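Local coordinates for FdxN element excision controlling factor protein (Anabaena variabilis, PDB 2OKF) that probably binds nucleic acid and belongs to the XisH family of factors that control excision of the fdxN element, which interrupts a nitrogen-fixation gene in cyanobacteria, at residues F8-D19 and L126-I135; K55-F63 and D93-T104. All coordinates share one frame; numbering follows the deposited sequence.

Contact 1. Residues F8-D19 and L126-I135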
loop_
_atom_site.group_PDB
_atom_site.type_symbol
_atom_site.label_atom_id
_atom_site.label_comp_id
_atom_site.label_asym_id
_atom_site.label_seq_id
_atom_site.Cartn_x
_atom_site.Cartn_y
_atom_site.Cartn_z
ATOM N N PHE A 8 3.699 15.560 14.220
ATOM C CA PHE A 8 4.155 14.188 14.441
ATOM C C PHE A 8 5.520 13.966 13.834
ATOM O O PHE A 8 6.337 13.214 14.361
ATOM C CB PHE A 8 3.135 13.180 13.914
ATOM C CG PHE A 8 1.925 13.109 14.765
ATOM C CD1 PHE A 8 0.897 14.040 14.609
ATOM C CD2 PHE A 8 1.832 12.157 15.772
ATOM C CE1 PHE A 8 -0.204 14.006 15.434
ATOM C CE2 PHE A 8 0.732 12.115 16.603
ATOM C CZ PHE A 8 -0.287 13.048 16.447
ATOM N N HIS A 9 5.778 14.642 12.726
ATOM C CA HIS A 9 7.080 14.578 12.105
ATOM C C HIS A 9 8.153 15.104 13.079
ATOM O O HIS A 9 9.228 14.503 13.256
ATOM C CB HIS A 9 7.028 15.416 10.845
ATOM C CG HIS A 9 8.262 15.339 10.033
ATOM N ND1 HIS A 9 8.391 14.477 8.963
ATOM C CD2 HIS A 9 9.417 16.035 10.108
ATOM C CE1 HIS A 9 9.592 14.634 8.431
ATOM N NE2 HIS A 9 10.233 15.571 9.107
ATOM N N GLU A 10 7.875 16.241 13.717
ATOM C CA GLU A 10 8.790 16.823 14.672
ATOM C C GLU A 10 8.933 15.935 15.907
ATOM O O GLU A 10 10.033 15.795 16.433
ATOM C CB GLU A 10 8.378 18.246 15.050
ATOM C CG GLU A 10 8.621 19.246 13.913
ATOM C CD GLU A 10 10.070 19.192 13.403
ATOM O OE1 GLU A 10 11.009 19.328 14.232
ATOM O OE2 GLU A 10 10.266 18.983 12.175
ATOM N N VAL A 11 7.837 15.329 16.355
ATOM C CA VAL A 11 7.897 14.406 17.496
ATOM C C VAL A 11 8.870 13.266 17.209
ATOM O O VAL A 11 9.678 12.915 18.047
ATOM C CB VAL A 11 6.517 13.800 17.814
ATOM C CG1 VAL A 11 6.625 12.616 18.750
ATOM C CG2 VAL A 11 5.609 14.871 18.412
ATOM N N VAL A 12 8.762 12.659 16.027
ATOM C CA VAL A 12 9.650 11.543 15.697
ATOM C C VAL A 12 11.099 12.002 15.600
ATOM O O VAL A 12 12.017 11.310 16.041
ATOM C CB VAL A 12 9.169 10.800 14.410
ATOM C CG1 VAL A 12 10.173 9.725 14.038
ATOM C CG2 VAL A 12 7.798 10.219 14.644
ATOM N N LYS A 13 11.332 13.172 15.025
ATOM C CA LYS A 13 12.682 13.709 14.958
ATOM C C LYS A 13 13.243 13.892 16.349
ATOM O O LYS A 13 14.394 13.579 16.613
ATOM C CB LYS A 13 12.713 15.021 14.165
ATOM C CG LYS A 13 12.526 14.827 12.706
ATOM C CD LYS A 13 12.312 16.119 11.916
ATOM C CE LYS A 13 13.517 17.008 11.890
ATOM N NZ LYS A 13 13.294 18.115 10.856
ATOM N N THR A 14 12.423 14.441 17.249
ATOM C CA THR A 14 12.814 14.652 18.635
ATOM C C THR A 14 13.155 13.328 19.303
ATOM O O THR A 14 14.219 13.214 19.941
ATOM C CB THR A 14 11.726 15.406 19.386
ATOM O OG1 THR A 14 11.696 16.744 18.849
ATOM C CG2 THR A 14 11.990 15.469 20.895
ATOM N N ALA A 15 12.298 12.332 19.108
ATOM C CA ALA A 15 12.501 11.007 19.688
ATOM C C ALA A 15 13.798 10.391 19.170
ATOM O O ALA A 15 14.582 9.831 19.924
ATOM C CB ALA A 15 11.334 10.151 19.379
ATOM N N LEU A 16 14.026 10.510 17.859
ATOM C CA LEU A 16 15.269 10.017 17.262
ATOM C C LEU A 16 16.498 10.698 17.895
ATOM O O LEU A 16 17.463 10.018 18.301
ATOM C CB LEU A 16 15.277 10.245 15.740
ATOM C CG LEU A 16 14.428 9.260 14.941
ATOM C CD1 LEU A 16 14.162 9.778 13.537
ATOM C CD2 LEU A 16 15.121 7.928 14.906
ATOM N N LYS A 17 16.477 12.025 17.965
ATOM C CA LYS A 17 17.639 12.732 18.500
ATOM C C LYS A 17 17.905 12.387 19.972
ATOM O O LYS A 17 19.068 12.291 20.373
ATOM C CB LYS A 17 17.450 14.231 18.287
ATOM C CG LYS A 17 17.641 14.566 16.851
ATOM C CD LYS A 17 17.503 16.043 16.590
ATOM C CE LYS A 17 16.096 16.501 16.690
ATOM N NZ LYS A 17 16.068 18.003 16.587
ATOM N N LYS A 18 16.870 12.154 20.759
ATOM C CA LYS A 18 17.062 11.757 22.146
ATOM C C LYS A 18 17.830 10.439 22.275
ATOM O O LYS A 18 18.507 10.193 23.283
ATOM C CB LYS A 18 15.729 11.597 22.855
ATOM C CG LYS A 18 15.055 12.878 23.233
ATOM C CD LYS A 18 13.788 12.540 24.041
ATOM C CE LYS A 18 12.997 13.760 24.334
ATOM N NZ LYS A 18 11.664 13.462 24.916
ATOM N N ASP A 19 17.693 9.574 21.273
ATOM C CA ASP A 19 18.393 8.288 21.274
ATOM C C ASP A 19 19.750 8.380 20.550
ATOM O O ASP A 19 20.368 7.374 20.294
ATOM C CB ASP A 19 17.527 7.210 20.688
ATOM C CG ASP A 19 16.550 6.570 21.660
ATOM O OD1 ASP A 19 16.286 7.136 22.748
ATOM O OD2 ASP A 19 16.039 5.497 21.294
ATOM N N LEU A 126 9.034 1.576 14.020
ATOM C CA LEU A 126 9.600 2.431 15.068
ATOM C C LEU A 126 8.366 2.858 15.860
ATOM O O LEU A 126 7.554 3.642 15.382
ATOM C CB LEU A 126 10.334 3.637 14.496
ATOM C CG LEU A 126 11.037 4.625 15.409
ATOM C CD1 LEU A 126 11.673 5.751 14.562
ATOM C CD2 LEU A 126 10.154 5.231 16.429
ATOM N N VAL A 127 8.215 2.325 17.081
ATOM C CA VAL A 127 7.063 2.665 17.915
ATOM C C VAL A 127 7.509 3.782 18.842
ATOM O O VAL A 127 8.495 3.647 19.588
ATOM C CB VAL A 127 6.599 1.471 18.747
ATOM C CG1 VAL A 127 5.379 1.800 19.512
ATOM C CG2 VAL A 127 6.288 0.262 17.824
ATOM N N TYR A 128 6.803 4.889 18.737
ATOM C CA TYR A 128 7.149 6.107 19.501
ATOM C C TYR A 128 6.003 6.566 20.363
ATOM O O TYR A 128 4.867 6.398 20.028
ATOM C CB TYR A 128 7.615 7.238 18.587
ATOM C CG TYR A 128 6.605 7.806 17.636
ATOM C CD1 TYR A 128 6.274 7.173 16.435
ATOM C CD2 TYR A 128 5.970 9.016 17.903
ATOM C CE1 TYR A 128 5.375 7.704 15.601
ATOM C CE2 TYR A 128 5.045 9.546 17.079
ATOM C CZ TYR A 128 4.742 8.905 15.895
ATOM O OH TYR A 128 3.816 9.458 15.025
ATOM N N ASP A 129 6.347 7.088 21.529
ATOM C CA ASP A 129 5.402 7.646 22.466
ATOM C C ASP A 129 5.251 9.117 22.119
ATOM O O ASP A 129 6.202 9.897 22.158
ATOM C CB ASP A 129 5.914 7.468 23.881
ATOM C CG ASP A 129 4.923 7.922 24.896
ATOM O OD1 ASP A 129 4.664 9.143 24.993
ATOM O OD2 ASP A 129 4.384 7.041 25.594
ATOM N N VAL A 130 4.042 9.509 21.768
ATOM C CA VAL A 130 3.814 10.871 21.290
ATOM C C VAL A 130 3.966 11.955 22.359
ATOM O O VAL A 130 4.652 12.980 22.152
ATOM C CB VAL A 130 2.406 10.968 20.631
ATOM C CG1 VAL A 130 2.049 12.410 20.323
ATOM C CG2 VAL A 130 2.334 10.083 19.380
ATOM N N GLU A 131 3.340 11.751 23.516
ATOM C CA GLU A 131 3.348 12.763 24.570
ATOM C C GLU A 131 4.757 12.998 25.111
ATOM O O GLU A 131 5.154 14.133 25.360
ATOM C CB GLU A 131 2.398 12.357 25.698
ATOM C CG GLU A 131 2.312 13.375 26.817
ATOM C CD GLU A 131 1.261 13.032 27.886
ATOM O OE1 GLU A 131 0.760 11.882 27.912
ATOM O OE2 GLU A 131 0.949 13.927 28.714
ATOM N N GLN A 132 5.511 11.929 25.308
ATOM C CA GLN A 132 6.853 12.071 25.858
ATOM C C GLN A 132 7.935 12.257 24.817
ATOM O O GLN A 132 9.061 12.615 25.144
ATOM C CB GLN A 132 7.178 10.868 26.732
ATOM C CG GLN A 132 6.296 10.750 27.937
ATOM C CD GLN A 132 6.227 12.018 28.718
ATOM O OE1 GLN A 132 7.254 12.702 28.930
ATOM N NE2 GLN A 132 5.026 12.351 29.185
ATOM N N GLU A 133 7.584 12.005 23.557
ATOM C CA GLU A 133 8.480 12.157 22.413
ATOM C C GLU A 133 9.729 11.310 22.556
ATOM O O GLU A 133 10.843 11.815 22.497
ATOM C CB GLU A 133 8.845 13.622 22.194
ATOM C CG GLU A 133 7.634 14.565 22.255
ATOM C CD GLU A 133 7.912 15.934 21.687
ATOM O OE1 GLU A 133 8.575 16.033 20.645
ATOM O OE2 GLU A 133 7.418 16.924 22.267
ATOM N N VAL A 134 9.511 10.010 22.731
ATOM C CA VAL A 134 10.609 9.048 22.880
ATOM C C VAL A 134 10.343 7.822 22.004
ATOM O O VAL A 134 9.179 7.499 21.693
ATOM C CB VAL A 134 10.768 8.592 24.354
ATOM C CG1 VAL A 134 11.173 9.759 25.240
ATOM C CG2 VAL A 134 9.510 7.897 24.883
ATOM N N ILE A 135 11.420 7.129 21.686
ATOM C CA ILE A 135 11.331 5.839 20.992
ATOM C C ILE A 135 11.132 4.756 22.058
ATOM O O ILE A 135 11.930 4.593 22.998
ATOM C CB ILE A 135 12.614 5.531 20.201
ATOM C CG1 ILE A 135 12.840 6.619 19.119
ATOM C CG2 ILE A 135 12.529 4.148 19.610
ATOM C CD1 ILE A 135 13.971 6.369 18.202
HETATM O O HOH W 1 8.986 17.924 18.804
HETATM O O HOH W 2 13.903 8.469 22.274
#
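Val12 lays CG2 over one face of the Tyr128 ring, a CH-pi contact with the methyl carbon 3.5 Å from the centroid and 10° off the ring normal. At the ring's edge, near its plane, comes Phe8: its CD2 is 3.4 Å from Tyr128 OH, and the two side chains cross at about a right angle. The Phe8 ring is itself met at the edge, where Val130 CG2 is 3.8 Å from CE2. Here helix 6-18 packs across one face of the mixed sheet of this PDDEXK-clan protein, and strand 126-129 runs at 100° to the helix axis over residues 8-18. Tyr128 holds CG between its backbone N and carbonyl carbon (chi1 66°), the rotamer in which the ring reaches the helix and OH reaches the carbonyl of Lys61 for a hydrogen bond. Val11 CG1 fills in obliquely, 3.8 Å from Tyr128 CD2. Replacing Tyr128 by an alanine would probably open a gap beside Val12 and Phe8 and leave the Lys61 carbonyl without its hydroxyl partner.

Further along the helix, small Ala15 lets the backbones close in, with its CA 3.4 Å from Glu133 O in a CA-H...O contact. Leu16 CD2 meets Ile135 CD1 at 3.8 Å, adding to the apolar layer between helix and sheet. The hairpin between the two strands carries a G1 beta bulge, Glu133 and Val134 both facing Asp129. Asp129 OD1 also accepts from Gln132 N, an Asx motif within the turn. Lys18 extends along this turn, and its NZ donates to Glu133 O at 3.0 Å, from above the carbonyl plane. A water closes the far end, donating to Ala15 O and accepting from Ile135 N at 2.9 Å.

Contact 2. Residues K55-F63 and D93-T104. With EDO (1,2-ethanediol), chain G.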
loop_
_atom_site.group_PDB
_atom_site.type_symbol
_atom_site.label_atom_id
_atom_site.label_comp_id
_atom_site.label_asym_id
_atom_site.label_seq_id
_atom_site.Cartn_x
_atom_site.Cartn_y
_atom_site.Cartn_z
ATOM N N LYS A 55 22.355 3.345 8.911
ATOM C CA LYS A 55 21.468 4.289 8.204
ATOM C C LYS A 55 20.044 3.799 8.163
ATOM O O LYS A 55 19.779 2.625 7.927
ATOM C CB LYS A 55 21.959 4.460 6.743
ATOM C CG LYS A 55 23.309 5.152 6.615
ATOM C CD LYS A 55 23.754 5.209 5.146
ATOM C CE LYS A 55 25.112 5.855 5.015
ATOM N NZ LYS A 55 25.630 5.750 3.629
ATOM N N ILE A 56 19.117 4.713 8.401
ATOM C CA ILE A 56 17.687 4.426 8.381
ATOM C C ILE A 56 16.894 5.492 7.637
ATOM O O ILE A 56 17.361 6.596 7.420
ATOM C CB ILE A 56 17.086 4.258 9.801
ATOM C CG1 ILE A 56 17.096 5.583 10.553
ATOM C CG2 ILE A 56 17.845 3.199 10.562
ATOM C CD1 ILE A 56 16.380 5.525 11.867
ATOM N N ALA A 57 15.688 5.097 7.225
ATOM C CA ALA A 57 14.694 6.003 6.679
ATOM C C ALA A 57 13.435 5.735 7.480
ATOM O O ALA A 57 13.148 4.606 7.817
ATOM C CB ALA A 57 14.441 5.751 5.188
ATOM N N VAL A 58 12.703 6.785 7.830
ATOM C CA VAL A 58 11.524 6.636 8.636
ATOM C C VAL A 58 10.341 7.294 7.974
ATOM O O VAL A 58 10.359 8.485 7.658
ATOM C CB VAL A 58 11.709 7.273 10.039
ATOM C CG1 VAL A 58 10.461 7.048 10.883
ATOM C CG2 VAL A 58 12.921 6.677 10.713
ATOM N N GLU A 59 9.315 6.458 7.769
ATOM C CA GLU A 59 7.986 6.818 7.249
ATOM C C GLU A 59 7.086 7.141 8.444
ATOM O O GLU A 59 6.710 6.257 9.193
ATOM C CB GLU A 59 7.419 5.707 6.403
ATOM C CG GLU A 59 5.988 5.930 5.964
ATOM C CD GLU A 59 5.412 4.747 5.270
ATOM O OE1 GLU A 59 6.173 3.903 4.779
ATOM O OE2 GLU A 59 4.152 4.636 5.200
ATOM N N VAL A 60 6.822 8.429 8.647
ATOM C CA VAL A 60 6.037 8.845 9.804
ATOM C C VAL A 60 4.554 8.825 9.578
ATOM O O VAL A 60 4.091 9.460 8.669
ATOM C CB VAL A 60 6.444 10.249 10.303
ATOM C CG1 VAL A 60 5.625 10.633 11.541
ATOM C CG2 VAL A 60 7.905 10.260 10.624
ATOM N N LYS A 61 3.837 8.140 10.480
ATOM C CA LYS A 61 2.369 8.087 10.498
ATOM C C LYS A 61 1.839 8.419 11.893
ATOM O O LYS A 61 2.482 8.116 12.941
ATOM C CB LYS A 61 1.849 6.726 10.032
ATOM C CG LYS A 61 2.235 6.424 8.596
ATOM C CD LYS A 61 1.537 7.366 7.661
ATOM C CE LYS A 61 2.029 7.244 6.248
ATOM N NZ LYS A 61 1.169 7.988 5.327
ATOM N N SER A 62 0.708 9.095 11.918
ATOM C CA SER A 62 0.081 9.500 13.187
ATOM C C SER A 62 -1.206 8.726 13.472
ATOM O O SER A 62 -1.640 8.675 14.616
ATOM C CB SER A 62 -0.235 10.972 13.121
ATOM O OG SER A 62 -1.033 11.218 11.979
ATOM N N PHE A 63 -1.794 8.119 12.434
ATOM C CA PHE A 63 -3.007 7.333 12.588
ATOM C C PHE A 63 -4.063 8.087 13.378
ATOM O O PHE A 63 -4.538 7.638 14.423
ATOM C CB PHE A 63 -2.700 5.945 13.184
ATOM C CG PHE A 63 -2.126 4.987 12.178
ATOM C CD1 PHE A 63 -2.964 4.210 11.398
ATOM C CD2 PHE A 63 -0.766 4.888 11.991
ATOM C CE1 PHE A 63 -2.446 3.353 10.456
ATOM C CE2 PHE A 63 -0.247 4.028 11.031
ATOM C CZ PHE A 63 -1.099 3.263 10.273
ATOM N N ASP A 93 21.837 0.373 1.824
ATOM C CA ASP A 93 22.210 0.248 3.220
ATOM C C ASP A 93 21.302 1.011 4.161
ATOM O O ASP A 93 21.504 0.952 5.375
ATOM C CB ASP A 93 23.653 0.690 3.414
ATOM C CG ASP A 93 24.619 -0.263 2.749
ATOM O OD1 ASP A 93 24.527 -1.476 3.038
ATOM O OD2 ASP A 93 25.464 0.182 1.953
ATOM N N ARG A 94 20.305 1.702 3.635
ATOM C CA ARG A 94 19.412 2.498 4.461
ATOM C C ARG A 94 18.146 1.740 4.664
ATOM O O ARG A 94 17.359 1.490 3.719
ATOM C CB ARG A 94 19.165 3.865 3.840
ATOM C CG ARG A 94 18.326 4.731 4.715
ATOM C CD ARG A 94 18.133 6.154 4.162
ATOM N NE ARG A 94 19.386 6.836 3.901
ATOM C CZ ARG A 94 20.159 7.363 4.838
ATOM N NH1 ARG A 94 19.833 7.360 6.136
ATOM N NH2 ARG A 94 21.280 7.982 4.480
ATOM N N VAL A 95 17.899 1.369 5.916
ATOM C CA VAL A 95 16.765 0.519 6.266
ATOM C C VAL A 95 15.535 1.334 6.611
ATOM O O VAL A 95 15.585 2.211 7.446
ATOM C CB VAL A 95 17.142 -0.397 7.444
ATOM C CG1 VAL A 95 16.012 -1.293 7.849
ATOM C CG2 VAL A 95 18.361 -1.237 7.061
ATOM N N LEU A 96 14.411 0.989 5.986
ATOM C CA LEU A 96 13.141 1.692 6.197
ATOM C C LEU A 96 12.313 1.155 7.352
ATOM O O LEU A 96 12.118 -0.069 7.484
ATOM C CB LEU A 96 12.299 1.579 4.932
ATOM C CG LEU A 96 10.981 2.323 4.920
ATOM C CD1 LEU A 96 11.183 3.805 4.970
ATOM C CD2 LEU A 96 10.167 1.928 3.709
ATOM N N TYR A 97 11.810 2.102 8.149
ATOM C CA TYR A 97 10.914 1.808 9.267
ATOM C C TYR A 97 9.618 2.614 9.132
ATOM O O TYR A 97 9.674 3.779 8.734
ATOM C CB TYR A 97 11.578 2.178 10.626
ATOM C CG TYR A 97 12.713 1.294 10.961
ATOM C CD1 TYR A 97 13.975 1.551 10.408
ATOM C CD2 TYR A 97 12.561 0.166 11.771
ATOM C CE1 TYR A 97 15.030 0.713 10.634
ATOM C CE2 TYR A 97 13.632 -0.689 11.996
ATOM C CZ TYR A 97 14.858 -0.415 11.420
ATOM O OH TYR A 97 15.951 -1.253 11.647
ATOM N N LEU A 98 8.507 1.994 9.502
ATOM C CA LEU A 98 7.206 2.687 9.642
ATOM C C LEU A 98 7.148 3.153 11.077
ATOM O O LEU A 98 7.137 2.332 12.006
ATOM C CB LEU A 98 6.048 1.770 9.322
ATOM C CG LEU A 98 4.667 2.350 9.522
ATOM C CD1 LEU A 98 4.414 3.451 8.522
ATOM C CD2 LEU A 98 3.654 1.246 9.379
ATOM N N ALA A 99 7.033 4.459 11.280
ATOM C CA ALA A 99 6.912 5.013 12.652
ATOM C C ALA A 99 5.427 5.074 13.030
ATOM O O ALA A 99 4.640 5.655 12.317
ATOM C CB ALA A 99 7.528 6.394 12.734
ATOM N N VAL A 100 5.077 4.433 14.135
ATOM C CA VAL A 100 3.715 4.262 14.614
ATOM C C VAL A 100 3.620 4.806 16.069
ATOM O O VAL A 100 4.454 4.428 16.874
ATOM C CB VAL A 100 3.450 2.697 14.669
ATOM C CG1 VAL A 100 2.036 2.350 15.092
ATOM C CG2 VAL A 100 3.760 2.009 13.330
ATOM N N PRO A 101 2.607 5.570 16.409
ATOM C CA PRO A 101 2.431 5.903 17.834
ATOM C C PRO A 101 2.170 4.677 18.698
ATOM O O PRO A 101 1.592 3.684 18.254
ATOM C CB PRO A 101 1.204 6.816 17.816
ATOM C CG PRO A 101 1.190 7.405 16.476
ATOM C CD PRO A 101 1.628 6.309 15.574
ATOM N N LEU A 102 2.598 4.726 19.941
ATOM C CA LEU A 102 2.411 3.637 20.860
ATOM C C LEU A 102 0.950 3.302 21.036
ATOM O O LEU A 102 0.611 2.139 21.171
ATOM C CB LEU A 102 2.986 4.009 22.221
ATOM C CG LEU A 102 2.971 2.913 23.275
ATOM C CD1 LEU A 102 3.532 1.570 22.815
ATOM C CD2 LEU A 102 3.727 3.457 24.529
ATOM N N THR A 103 0.100 4.318 21.097
ATOM C CA THR A 103 -1.350 4.075 21.246
ATOM C C THR A 103 -1.877 3.240 20.080
ATOM O O THR A 103 -2.634 2.291 20.295
ATOM C CB THR A 103 -2.163 5.356 21.398
ATOM O OG1 THR A 103 -1.983 6.224 20.282
ATOM C CG2 THR A 103 -1.786 6.067 22.707
ATOM N N THR A 104 -1.457 3.585 18.870
ATOM C CA THR A 104 -1.847 2.841 17.678
ATOM C C THR A 104 -1.289 1.427 17.702
ATOM O O THR A 104 -1.987 0.437 17.363
ATOM C CB THR A 104 -1.294 3.556 16.453
ATOM O OG1 THR A 104 -1.639 4.952 16.530
ATOM C CG2 THR A 104 -1.842 2.943 15.158
HETATM C C1 EDO G . 0.832 11.705 4.975
HETATM O O1 EDO G . 1.685 10.919 4.131
HETATM C C2 EDO G . 0.951 11.203 6.408
HETATM O O2 EDO G . -0.348 10.900 6.909
HETATM O O HOH W 3 23.071 0.873 7.497
HETATM O O HOH W 4 -4.239 5.568 16.419
#
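Arg94 and Lys55 cross at about a right angle, with Lys55 CB over one face of the guanidinium, offset toward its rim and 3.6 Å from NH1. A bend at chi3 (-56°) turns the group so that NH1 donates to Ile56 O at 2.9 Å; the acceptor lies close to the guanidinium plane, and NE forms a salt bridge with Glu91. Next along the strands, Ile56 CG2 approaches the Tyr97 ring obliquely, 3.8 Å from CE1, while the Tyr97 hydroxyl bonds to Asn140. On this same face Val58 CG1 rests 3.5 Å from Ala99 CB. The opposite face carries Ala57 CB against Leu96 CD1 at 3.8 Å, and there Leu98 CD1 touches both Glu59 OE2 at 3.5 Å and Lys61 CG at 3.7 Å. Lys61 NZ reaches Gln79 and a bound ethanediol. Beyond the strands Phe63 crosses Thr104, whose CG2 lies 3.6 Å from Phe63 CG.

Between these two layers of side chains the backbones pair in parallel, Val95, Tyr97 and Ala99 donating to Lys55, Ala57 and Glu59, whereas Ala57, Glu59 and Lys61 donate back. The two strands are joined by helix 69-90 in a beta-alpha-beta crossover, and the E-x-K spacing of Glu59 and Lys61 is consistent with the signature strand of the PDDEXK nuclease-like fold.

In the fold
From the N terminus the chain first forms helix 6-18, whose partner, 126-135, comes only near the C-terminal end of the chain, so contact 1 closes a loop of over a hundred residues. Contact 2 falls wholly within that loop and closes a much shorter one, which holds helix 69-90; the two loops nest and do not cross. Strand 54-60 lies third across the sheet, strand 94-101 fourth, and strand 125-129 fifth, with 134-139 at the edge. Helix 6-18 covers the face bearing Ile56, Val58 and Val60, and helix 69-90 the face bearing Glu59 and Leu96. The contacts meet where the backbone N of Leu102 lies 2.8 Å from Tyr128 O.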